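PDB 6D2S: HTH-type transcriptional regulator PrpR from Mycobacterium tuberculosis, which regulates expression of the enzymes that break down short-chain fatty acids through the glyoxylate and methylcitrate cycles. Local coordinates for residues 9-12 with 17-20; 105-110 with 124-129. One frame throughout, in Å; residues are numbered along the deposited sequence.

Interaction 1 of 2, residues 9-12 with 17-20. With CA (calcium ion), chain B; NA (sodium ion), chain F.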
ATOM      1  N   ASP A   9      -0.927 -13.402  -9.002  1.00 16.09           N
ATOM      2  CA  ASP A   9      -1.899 -13.556 -10.082  1.00 20.24           C
ATOM      3  C   ASP A   9      -3.297 -13.150  -9.629  1.00 18.48           C
ATOM      4  O   ASP A   9      -4.056 -12.544 -10.399  1.00 15.87           O
ATOM      5  CB  ASP A   9      -1.910 -14.991 -10.613  1.00 18.54           C
ATOM      6  CG  ASP A   9      -2.723 -15.117 -11.891  1.00 20.70           C
ATOM      7  OD1 ASP A   9      -2.630 -14.205 -12.740  1.00 17.36           O
ATOM      8  OD2 ASP A   9      -3.457 -16.106 -12.072  1.00 18.84           O
ATOM      9  N   PHE A  10      -3.658 -13.480  -8.386  1.00 14.90           N
ATOM     10  CA  PHE A  10      -4.967 -13.102  -7.857  1.00 14.88           C
ATOM     11  C   PHE A  10      -5.186 -11.593  -7.972  1.00 16.38           C
ATOM     12  O   PHE A  10      -6.234 -11.127  -8.444  1.00 13.35           O
ATOM     13  CB  PHE A  10      -5.080 -13.566  -6.400  1.00 14.32           C
ATOM     14  CG  PHE A  10      -6.379 -13.199  -5.740  1.00 15.28           C
ATOM     15  CD1 PHE A  10      -7.445 -14.081  -5.748  1.00 18.12           C
ATOM     16  CD2 PHE A  10      -6.529 -11.970  -5.105  1.00 19.14           C
ATOM     17  CE1 PHE A  10      -8.649 -13.741  -5.139  1.00 23.19           C
ATOM     18  CE2 PHE A  10      -7.735 -11.622  -4.500  1.00 21.07           C
ATOM     19  CZ  PHE A  10      -8.790 -12.504  -4.520  1.00 22.20           C
ATOM     20  N   PHE A  11      -4.201 -10.806  -7.548  1.00 15.04           N
ATOM     21  CA  PHE A  11      -4.365  -9.362  -7.660  1.00 16.88           C
ATOM     22  C   PHE A  11      -4.253  -8.901  -9.113  1.00 13.31           C
ATOM     23  O   PHE A  11      -4.998  -8.006  -9.532  1.00 15.98           O
ATOM     24  CB  PHE A  11      -3.370  -8.642  -6.754  1.00 14.53           C
ATOM     25  CG  PHE A  11      -3.797  -8.608  -5.296  1.00 15.17           C
ATOM     26  CD1 PHE A  11      -4.658  -7.622  -4.833  1.00 19.93           C
ATOM     27  CD2 PHE A  11      -3.356  -9.581  -4.405  1.00 17.30           C
ATOM     28  CE1 PHE A  11      -5.054  -7.597  -3.487  1.00 18.90           C
ATOM     29  CE2 PHE A  11      -3.754  -9.571  -3.075  1.00 18.11           C
ATOM     30  CZ  PHE A  11      -4.604  -8.571  -2.616  1.00 19.46           C
ATOM     31  N   TYR A  12      -3.366  -9.519  -9.900  1.00 15.83           N
ATOM     32  CA  TYR A  12      -3.223  -9.144 -11.309  1.00 17.42           C
ATOM     33  C   TYR A  12      -4.545  -9.285 -12.056  1.00 19.65           C
ATOM     34  O   TYR A  12      -4.946  -8.399 -12.831  1.00 15.60           O
ATOM     35  CB  TYR A  12      -2.155 -10.001 -11.992  1.00 18.56           C
ATOM     36  CG  TYR A  12      -2.065  -9.724 -13.473  1.00 17.80           C
ATOM     37  CD1 TYR A  12      -1.382  -8.601 -13.939  1.00 21.34           C
ATOM     38  CD2 TYR A  12      -2.700 -10.536 -14.405  1.00 16.47           C
ATOM     39  CE1 TYR A  12      -1.303  -8.305 -15.290  1.00 20.83           C
ATOM     40  CE2 TYR A  12      -2.623 -10.238 -15.773  1.00 18.56           C
ATOM     41  CZ  TYR A  12      -1.925  -9.119 -16.199  1.00 19.39           C
ATOM     42  OH  TYR A  12      -1.849  -8.813 -17.546  1.00 20.79           O
ATOM     43  N   TYR A  17      -7.059  -3.981  -7.907  1.00 11.91           N
ATOM     44  CA  TYR A  17      -8.107  -3.157  -7.315  1.00 11.72           C
ATOM     45  C   TYR A  17      -9.236  -4.084  -6.884  1.00 12.35           C
ATOM     46  O   TYR A  17      -9.761  -4.839  -7.705  1.00 15.38           O
ATOM     47  CB  TYR A  17      -8.608  -2.093  -8.310  1.00 11.05           C
ATOM     48  CG  TYR A  17      -9.847  -1.394  -7.794  1.00 14.84           C
ATOM     49  CD1 TYR A  17      -9.747  -0.399  -6.828  1.00 11.79           C
ATOM     50  CD2 TYR A  17     -11.106  -1.750  -8.250  1.00 14.53           C
ATOM     51  CE1 TYR A  17     -10.876   0.223  -6.329  1.00 13.02           C
ATOM     52  CE2 TYR A  17     -12.250  -1.142  -7.754  1.00 12.81           C
ATOM     53  CZ  TYR A  17     -12.121  -0.153  -6.788  1.00 11.61           C
ATOM     54  OH  TYR A  17     -13.241   0.453  -6.284  1.00 13.39           O
ATOM     55  N   ILE A  18      -9.596  -4.046  -5.602  1.00 13.84           N
ATOM     56  CA  ILE A  18     -10.579  -4.960  -5.017  1.00 11.02           C
ATOM     57  C   ILE A  18     -11.800  -4.128  -4.649  1.00 11.08           C
ATOM     58  O   ILE A  18     -11.857  -3.539  -3.565  1.00 10.27           O
ATOM     59  CB  ILE A  18     -10.019  -5.689  -3.791  1.00  9.50           C
ATOM     60  CG1 ILE A  18      -8.632  -6.268  -4.070  1.00 10.08           C
ATOM     61  CG2 ILE A  18     -11.023  -6.767  -3.291  1.00 11.72           C
ATOM     62  CD1 ILE A  18      -8.594  -7.340  -5.192  1.00 16.38           C
ATOM     63  N   HIS A  19     -12.799  -4.093  -5.539  1.00 12.54           N
ATOM     64  CA  HIS A  19     -13.845  -3.076  -5.446  1.00 14.96           C
ATOM     65  C   HIS A  19     -14.619  -3.158  -4.137  1.00 14.76           C
ATOM     66  O   HIS A  19     -14.844  -2.140  -3.470  1.00 14.63           O
ATOM     67  CB  HIS A  19     -14.806  -3.194  -6.630  1.00 15.50           C
ATOM     68  CG  HIS A  19     -15.864  -2.135  -6.641  1.00 18.93           C
ATOM     69  ND1 HIS A  19     -15.566  -0.795  -6.782  1.00 17.07           N
ATOM     70  CD2 HIS A  19     -17.210  -2.213  -6.503  1.00 21.87           C
ATOM     71  CE1 HIS A  19     -16.688  -0.094  -6.753  1.00 20.49           C
ATOM     72  NE2 HIS A  19     -17.699  -0.929  -6.579  1.00 21.89           N
ATOM     73  N   ASP A  20     -15.070  -4.356  -3.758  1.00 15.43           N
ATOM     74  CA  ASP A  20     -15.937  -4.441  -2.585  1.00 15.95           C
ATOM     75  C   ASP A  20     -15.211  -4.022  -1.314  1.00 14.84           C
ATOM     76  O   ASP A  20     -15.819  -3.418  -0.422  1.00 15.92           O
ATOM     77  CB  ASP A  20     -16.499  -5.858  -2.433  1.00 21.81           C
ATOM     78  CG  ASP A  20     -17.457  -6.226  -3.546  1.00 34.43           C
ATOM     79  OD1 ASP A  20     -18.198  -5.338  -4.021  1.00 39.17           O
ATOM     80  OD2 ASP A  20     -17.455  -7.403  -3.962  1.00 39.82           O
TER
HETATM   81 CA    CA B 501      -4.492 -15.028 -14.093  0.50 14.99          CA
HETATM   82 NA    NA F 505     -19.134  -8.214  -5.321  1.00 43.73          NA
HETATM   83  O   HOH W   1     -16.577  -9.673  -5.825  1.00 53.14           O

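Interaction 2 of 2, residues 105-110 with 124-129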
ATOM      1  N   SER A 105     -13.305 -13.594   2.889  1.00 16.22           N
ATOM      2  CA  SER A 105     -13.458 -14.999   2.510  1.00 17.04           C
ATOM      3  C   SER A 105     -14.172 -15.140   1.174  1.00 18.35           C
ATOM      4  O   SER A 105     -13.792 -15.976   0.343  1.00 18.06           O
ATOM      5  CB  SER A 105     -14.211 -15.769   3.595  1.00 18.97           C
ATOM      6  OG  SER A 105     -13.404 -15.872   4.751  1.00 27.52           O
ATOM      7  N   SER A 106     -15.212 -14.332   0.942  1.00 17.88           N
ATOM      8  CA  SER A 106     -15.939 -14.448  -0.318  1.00 19.02           C
ATOM      9  C   SER A 106     -15.099 -13.987  -1.501  1.00 19.88           C
ATOM     10  O   SER A 106     -15.224 -14.541  -2.603  1.00 20.03           O
ATOM     11  CB  SER A 106     -17.251 -13.663  -0.259  1.00 26.69           C
ATOM     12  OG  SER A 106     -17.009 -12.270  -0.304  1.00 35.79           O
ATOM     13  N   ILE A 107     -14.243 -12.986  -1.301  1.00 13.06           N
ATOM     14  CA  ILE A 107     -13.372 -12.526  -2.380  1.00 13.83           C
ATOM     15  C   ILE A 107     -12.322 -13.587  -2.707  1.00 18.49           C
ATOM     16  O   ILE A 107     -12.096 -13.923  -3.878  1.00 16.89           O
ATOM     17  CB  ILE A 107     -12.727 -11.181  -1.998  1.00 16.02           C
ATOM     18  CG1 ILE A 107     -13.787 -10.073  -1.957  1.00 17.18           C
ATOM     19  CG2 ILE A 107     -11.620 -10.819  -2.987  1.00 15.70           C
ATOM     20  CD1 ILE A 107     -13.361  -8.850  -1.139  1.00 15.18           C
ATOM     21  N   VAL A 108     -11.673 -14.137  -1.676  1.00 15.31           N
ATOM     22  CA  VAL A 108     -10.681 -15.193  -1.891  1.00 14.84           C
ATOM     23  C   VAL A 108     -11.304 -16.359  -2.641  1.00 21.39           C
ATOM     24  O   VAL A 108     -10.665 -16.985  -3.502  1.00 21.10           O
ATOM     25  CB  VAL A 108     -10.088 -15.650  -0.544  1.00 15.26           C
ATOM     26  CG1 VAL A 108      -9.223 -16.893  -0.731  1.00 20.84           C
ATOM     27  CG2 VAL A 108      -9.301 -14.531   0.112  1.00 14.83           C
ATOM     28  N   ALA A 109     -12.562 -16.669  -2.329  1.00 18.54           N
ATOM     29  CA  ALA A 109     -13.213 -17.837  -2.900  1.00 24.28           C
ATOM     30  C   ALA A 109     -13.465 -17.696  -4.397  1.00 26.05           C
ATOM     31  O   ALA A 109     -13.702 -18.709  -5.068  1.00 27.68           O
ATOM     32  CB  ALA A 109     -14.522 -18.112  -2.156  1.00 22.61           C
ATOM     33  N   THR A 110     -13.403 -16.479  -4.943  1.00 21.44           N
ATOM     34  CA  THR A 110     -13.605 -16.332  -6.382  1.00 23.62           C
ATOM     35  C   THR A 110     -12.442 -16.875  -7.206  1.00 25.83           C
ATOM     36  O   THR A 110     -12.576 -16.967  -8.428  1.00 29.11           O
ATOM     37  CB  THR A 110     -13.847 -14.865  -6.770  1.00 22.92           C
ATOM     38  OG1 THR A 110     -12.693 -14.075  -6.453  1.00 23.25           O
ATOM     39  CG2 THR A 110     -15.067 -14.296  -6.043  1.00 26.80           C
ATOM     40  N   ILE A 124      -4.390 -12.156   4.343  1.00 14.95           N
ATOM     41  CA  ILE A 124      -3.608 -11.086   4.954  1.00 17.15           C
ATOM     42  C   ILE A 124      -3.394  -9.952   3.959  1.00 16.82           C
ATOM     43  O   ILE A 124      -3.492  -8.769   4.309  1.00 16.72           O
ATOM     44  CB  ILE A 124      -2.272 -11.627   5.493  1.00 22.39           C
ATOM     45  CG1 ILE A 124      -2.528 -12.607   6.631  1.00 28.49           C
ATOM     46  CG2 ILE A 124      -1.400 -10.472   6.004  1.00 26.94           C
ATOM     47  CD1 ILE A 124      -3.327 -12.003   7.765  1.00 36.60           C
ATOM     48  N   GLY A 125      -3.109 -10.293   2.703  1.00 13.76           N
ATOM     49  CA  GLY A 125      -2.963  -9.262   1.688  1.00 14.44           C
ATOM     50  C   GLY A 125      -4.219  -8.425   1.505  1.00 12.89           C
ATOM     51  O   GLY A 125      -4.139  -7.214   1.296  1.00 12.72           O
ATOM     52  N   LEU A 126      -5.394  -9.059   1.576  1.00 10.47           N
ATOM     53  CA  LEU A 126      -6.645  -8.316   1.442  1.00 12.20           C
ATOM     54  C   LEU A 126      -6.921  -7.459   2.671  1.00 13.44           C
ATOM     55  O   LEU A 126      -7.433  -6.341   2.550  1.00 12.18           O
ATOM     56  CB  LEU A 126      -7.811  -9.276   1.190  1.00 11.96           C
ATOM     57  CG  LEU A 126      -7.739  -9.899  -0.212  1.00 10.68           C
ATOM     58  CD1 LEU A 126      -8.647 -11.113  -0.290  1.00 11.69           C
ATOM     59  CD2 LEU A 126      -8.129  -8.847  -1.245  1.00 12.08           C
ATOM     60  N   ALA A 127      -6.577  -7.947   3.864  1.00 12.49           N
ATOM     61  CA  ALA A 127      -6.706  -7.088   5.040  1.00 12.22           C
ATOM     62  C   ALA A 127      -5.763  -5.891   4.949  1.00 14.49           C
ATOM     63  O   ALA A 127      -6.142  -4.764   5.301  1.00 13.42           O
ATOM     64  CB  ALA A 127      -6.441  -7.887   6.323  1.00 12.66           C
ATOM     65  N   ASN A 128      -4.523  -6.118   4.500  1.00 12.29           N
ATOM     66  CA  ASN A 128      -3.608  -5.005   4.256  1.00 11.95           C
ATOM     67  C   ASN A 128      -4.161  -4.070   3.192  1.00 13.36           C
ATOM     68  O   ASN A 128      -4.024  -2.846   3.305  1.00 11.49           O
ATOM     69  CB  ASN A 128      -2.232  -5.511   3.813  1.00 14.64           C
ATOM     70  CG  ASN A 128      -1.458  -6.167   4.929  1.00 20.93           C
ATOM     71  OD1 ASN A 128      -1.663  -5.874   6.105  1.00 26.20           O
ATOM     72  ND2 ASN A 128      -0.560  -7.058   4.564  1.00 24.01           N
ATOM     73  N   TYR A 129      -4.732  -4.631   2.120  1.00 11.80           N
ATOM     74  CA  TYR A 129      -5.357  -3.797   1.092  1.00 12.03           C
ATOM     75  C   TYR A 129      -6.435  -2.903   1.695  1.00 12.91           C
ATOM     76  O   TYR A 129      -6.499  -1.692   1.420  1.00 11.75           O
ATOM     77  CB  TYR A 129      -5.945  -4.687  -0.025  1.00 11.85           C
ATOM     78  CG  TYR A 129      -6.612  -3.882  -1.136  1.00 10.08           C
ATOM     79  CD1 TYR A 129      -7.883  -3.360  -0.964  1.00  9.77           C
ATOM     80  CD2 TYR A 129      -5.955  -3.647  -2.349  1.00 10.64           C
ATOM     81  CE1 TYR A 129      -8.496  -2.606  -1.959  1.00  9.59           C
ATOM     82  CE2 TYR A 129      -6.555  -2.892  -3.351  1.00 13.94           C
ATOM     83  CZ  TYR A 129      -7.829  -2.381  -3.149  1.00 11.17           C
ATOM     84  OH  TYR A 129      -8.444  -1.642  -4.140  1.00 10.16           O
TER

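Interaction 1 of 2, residues 9-12 with 17-20
I18 and F11 meet almost at a right angle, and their crossing packs the junction between the consecutive helices 3-13 and 19-31. The junction illustrates how a short connection can be packed by the last residue before a new helix: I18 occupies the N-cap position of helix 19-31, yet its side chain starts toward helix 3-13, and its CG1 and CD1 touch F11. I18 CG1 approaches F11 CE1 at 3.9 Å, and I18 CD1 lies about equally near CE1 and CD1 of F11, obliquely to the ring. With chi1 at -48°, CG1 lies opposite the carbonyl carbon and leads the ethyl arm to the aromatic pair. F10 is the more distant partner, its CE2 coming to 4.4 Å from I18 CD1. The two phenylalanines also pack on each other, F10 CD2 standing 4.0 Å above the plane of the F11 ring and displaced toward its rim. F10 is further engaged by R14 in a cation-pi contact, while I107 of helix 101-109 touches both F10 and I18, so the junction is a buried part of the helical core. The polar groups of the two segments take no part in the apolar crossing. Y17 OH and H19 ND1 are 2.7 Å apart in a hydrogen bond at the start of helix 19-31; R175 also bonds the hydroxyl. D9 grips the calcium ion with both carboxylate oxygens and shares it with D13. D20 instead binds a sodium ion through one oxygen, OD2, at 2.3 Å.

Interaction 2 of 2, residues 105-110 with 124-129
The carbonyl oxygen of I107, whose side chain packs against L126, is gripped twice by T110. T110 OG1 donates to I107 O at 2.6 Å, lying in the carbonyl plane with a C=O...donor angle of 153°, and T110 N adds a second bond to I107 O at 3.1 Å. The threonine torsion, chi1 63°, folds the hydroxyl back over its own turn, where OG1 also pairs with R14. Both bonds to the carbonyl are local to residues 107-110, and they lie beside an entirely apolar interface between helix 101-109 and helix 116-135. The two form a helix pair within the IrrE N-terminal-like region of PrpR. Across the pair the contact narrows to one methyl: L126 CD1 comes to 3.5 Å from V108 CG2, a tight approach, and to 4.0 Å from I107 CG2. Both isoleucine and valine present their CG2 branches, and the leucine slants across each of them. V108 chi1 of 171° carries CG1 trans to the backbone N and leaves CG2 to meet L126. The nearest CA atoms, those of V108 and L126, are 8.6 Å apart, a usual spacing for packed helices, and side chains fill the interval. Around them, L21 of helix 19-31 touches I107 and L126, and L114 touches V108. Since the hydrogen bonds of these residues run within a segment or to other parts of the chain, and none crosses this interface, the helices are joined here by shape and burial.

Both contacts are buried, in one apolar cluster with their centres about 9 Å apart, whereas the metal-binding D9 and D20 of interaction 1 are partly exposed. Interaction 1 packs consecutive helices near the start of the chain; interaction 2 pairs two later helices against them. They meet directly: L126 CD2 lies 3.8 Å from F11 CZ, and Y129 OH is probably hydrogen-bonded to I18 N, which gives the helix 19-31 start a polar tie to helix 116-135. The chemistry differs mainly in the lining. Aromatic rings and an isoleucine build the first, whereas branched aliphatic methyls build the second, beside a carbonyl oxygen that accepts two hydrogen bonds from T110.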